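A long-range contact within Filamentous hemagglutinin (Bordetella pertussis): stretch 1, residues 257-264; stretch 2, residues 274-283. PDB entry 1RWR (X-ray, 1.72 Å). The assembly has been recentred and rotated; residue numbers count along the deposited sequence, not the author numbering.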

# COMPACT_ATOMS: atom_id res chain seq x y z
N SER A 257 12.35 5.38 -13.33
CA SER A 257 12.95 4.07 -13.37
C SER A 257 14.45 4.15 -13.51
O SER A 257 14.94 5.01 -14.23
N GLN A 258 15.16 3.26 -12.84
CA GLN A 258 16.61 3.11 -13.05
C GLN A 258 16.91 2.07 -14.12
O GLN A 258 18.06 1.61 -14.25
N GLY A 259 15.87 1.70 -14.87
CA GLY A 259 15.99 0.92 -16.09
C GLY A 259 14.95 1.36 -17.08
O GLY A 259 14.71 2.56 -17.20
N GLU A 260 14.34 0.39 -17.75
CA GLU A 260 13.31 0.59 -18.78
C GLU A 260 12.01 1.12 -18.19
O GLU A 260 11.68 0.89 -17.01
N ILE A 261 11.26 1.81 -19.04
CA ILE A 261 9.83 2.05 -18.81
C ILE A 261 9.09 1.66 -20.07
O ILE A 261 9.48 2.07 -21.17
N ALA A 262 8.02 0.90 -19.91
CA ALA A 262 7.15 0.51 -21.00
C ALA A 262 5.70 0.68 -20.53
O ALA A 262 5.23 -0.08 -19.69
N LEU A 263 5.01 1.69 -21.04
CA LEU A 263 3.61 1.91 -20.66
C LEU A 263 2.71 1.61 -21.84
O LEU A 263 3.15 1.64 -23.01
N GLY A 264 1.46 1.39 -21.51
CA GLY A 264 0.37 1.43 -22.48
C GLY A 264 -0.20 2.83 -22.61
O GLY A 264 0.53 3.78 -22.90
N SER A 274 4.98 12.67 -16.85
CA SER A 274 6.43 12.67 -16.89
C SER A 274 7.01 11.27 -16.72
O SER A 274 6.68 10.56 -15.73
N LEU A 275 7.85 10.87 -17.66
CA LEU A 275 8.50 9.56 -17.65
C LEU A 275 10.03 9.74 -17.67
O LEU A 275 10.60 10.38 -18.57
N LYS A 276 10.71 9.20 -16.68
CA LYS A 276 12.13 9.39 -16.61
C LYS A 276 12.75 8.04 -16.32
O LYS A 276 12.54 7.47 -15.24
N GLY A 277 13.48 7.49 -17.30
CA GLY A 277 14.16 6.23 -17.11
C GLY A 277 15.61 6.20 -17.48
O GLY A 277 16.07 7.02 -18.28
N ALA A 278 16.35 5.25 -16.94
CA ALA A 278 17.73 5.09 -17.32
C ALA A 278 17.83 4.32 -18.63
O ALA A 278 18.71 4.60 -19.42
N GLY A 279 16.96 3.37 -18.87
CA GLY A 279 16.95 2.63 -20.11
C GLY A 279 15.95 3.19 -21.12
O GLY A 279 15.65 4.37 -21.10
N VAL A 280 15.51 2.33 -22.02
CA VAL A 280 14.53 2.70 -23.04
C VAL A 280 13.20 2.99 -22.38
O VAL A 280 12.72 2.17 -21.60
N VAL A 281 12.62 4.13 -22.73
CA VAL A 281 11.32 4.54 -22.20
C VAL A 281 10.36 4.62 -23.36
O VAL A 281 10.66 5.31 -24.35
N SER A 282 9.24 3.90 -23.27
CA SER A 282 8.22 3.90 -24.32
C SER A 282 6.82 3.94 -23.75
O SER A 282 6.58 3.48 -22.65
N ALA A 283 5.89 4.49 -24.53
CA ALA A 283 4.50 4.55 -24.13
C ALA A 283 3.64 4.45 -25.38
O ALA A 283 4.01 4.95 -26.45

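Strand 261-264 runs parallel to strand 281-283, and their backbones exchange hydrogen bonds directly. Ile261 N donates to Val280 O (3.0 Å). Ser282 N donates to Ile261 O (2.8 Å). Leu263 N donates to Ser282 O (2.9 Å). The N-H groups of Ile261 and Leu263 are thus both satisfied by the second stretch, and Ser282 uses both its N and its O.

Further backbone bonds join the stretches before strand 261-264. Gly279 N donates to Gly259 O (2.9 Å), and Ser257 N donates to Lys276 O (2.8 Å). The bond from Ala278 N to Ser257 O (3.1 Å) is weak, with an angle of 133° at the hydrogen. Ser257 O also receives a CA-H contact from Gly277 CA at 3.2 Å.

The side chain of Ser257, chi1 t, serves its own stretch. Ser257 OG donates to Glu260 O (2.9 Å) and accepts from Gly259 N (3.0 Å). One hydroxyl therefore satisfies two backbone groups of the turn.

Ile261, Leu263, Val281 and Ala283 lie on one face of the sheet. Ile261 is buried and has the largest area covered by the other stretch. With chi1 m and chi2 t, Ile261 CD1 comes within 3.8 Å of Val281 CG2 and 4.2 Å of Leu275 CB. Ile261 CD1 also lies 3.5 Å from Lys276 O. Val281 has chi1 t. Leu263, also m and t, puts CD1 3.6 Å from Leu275 CD2, while its CB is 4.0 Å from Ala283 CB. Leu275, also m, t, points toward the first stretch; its CB and CD2 meet Ile261 CD1 and Leu263 CD1. Gly277 leaves room here: a CB on it would clash with Gly259 O and with Val281 CG2.

Ala262 and Ser282 share the other face, with Ala262 CB 4.0 Å from Ser282 OG. Ser282 is in the p rotamer, and its hydroxyl meets two waters. Water 2 is 2.6 Å from Ser282 OG and donates to Leu263 O (2.8 Å), bridging the stretches. Water 1 is 3.1 Å from Ser282 OG and sits within hydrogen-bonding reach of Ile261 O and Glu260 OE2, each 2.9 Å away; it has more acceptors in reach than protons.

Glu260 is extended, with chi1 and chi2 both t. Glu260 CG passes 3.3 Å from Val280 O, and its carboxylate approaches the second stretch by way of water 1. Gln258 and Lys276 point away. Ala278 points toward the first stretch, with its CB 3.5 Å from Gln258 O.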

# COMPACT_ATOMS: atom_id res chain seq x y z
CB SER A 257 12.35 3.27 -14.52
OG SER A 257 12.92 1.96 -14.62
CB GLN A 258 17.33 2.85 -11.73
CG GLN A 258 17.14 3.97 -10.71
CD GLN A 258 17.50 5.33 -11.28
OE1 GLN A 258 16.73 6.31 -11.17
NE2 GLN A 258 18.67 5.41 -11.93
CB GLU A 260 13.07 -0.75 -19.50
CG GLU A 260 11.95 -0.80 -20.50
CD GLU A 260 11.75 -2.18 -21.12
OE1 GLU A 260 12.59 -3.09 -20.86
OE2 GLU A 260 10.77 -2.34 -21.85
CB ILE A 261 9.55 3.53 -18.51
CG1 ILE A 261 10.27 4.02 -17.24
CG2 ILE A 261 8.04 3.76 -18.44
CD1 ILE A 261 10.27 5.57 -17.07
CB ALA A 262 7.40 -0.88 -21.36
CB LEU A 263 3.31 3.38 -20.26
CG LEU A 263 4.10 3.96 -19.09
CD1 LEU A 263 3.57 5.34 -18.77
CD2 LEU A 263 4.08 3.05 -17.83
CB SER A 274 6.92 13.62 -15.82
OG SER A 274 8.31 13.47 -15.62
CB LEU A 275 8.04 8.69 -18.82
CG LEU A 275 6.52 8.61 -19.12
CD1 LEU A 275 6.26 7.73 -20.33
CD2 LEU A 275 5.68 8.08 -17.93
CB LYS A 276 12.53 10.39 -15.52
CG LYS A 276 11.87 11.78 -15.57
CD LYS A 276 12.70 12.79 -16.33
CE LYS A 276 12.37 14.25 -15.94
NZ LYS A 276 13.18 15.18 -16.82
CB ALA A 278 18.52 4.42 -16.23
CB VAL A 280 14.31 1.59 -24.06
CG1 VAL A 280 13.23 2.01 -25.05
CG2 VAL A 280 15.60 1.29 -24.77
CB VAL A 281 11.41 5.91 -21.50
CG1 VAL A 281 10.01 6.46 -21.17
CG2 VAL A 281 12.24 5.77 -20.26
CB SER A 282 8.32 2.68 -25.19
OG SER A 282 8.00 1.50 -24.49
CB ALA A 283 4.22 5.78 -23.38
O HOH W 1 10.50 0.20 -23.17
O HOH W 2 5.42 1.10 -24.52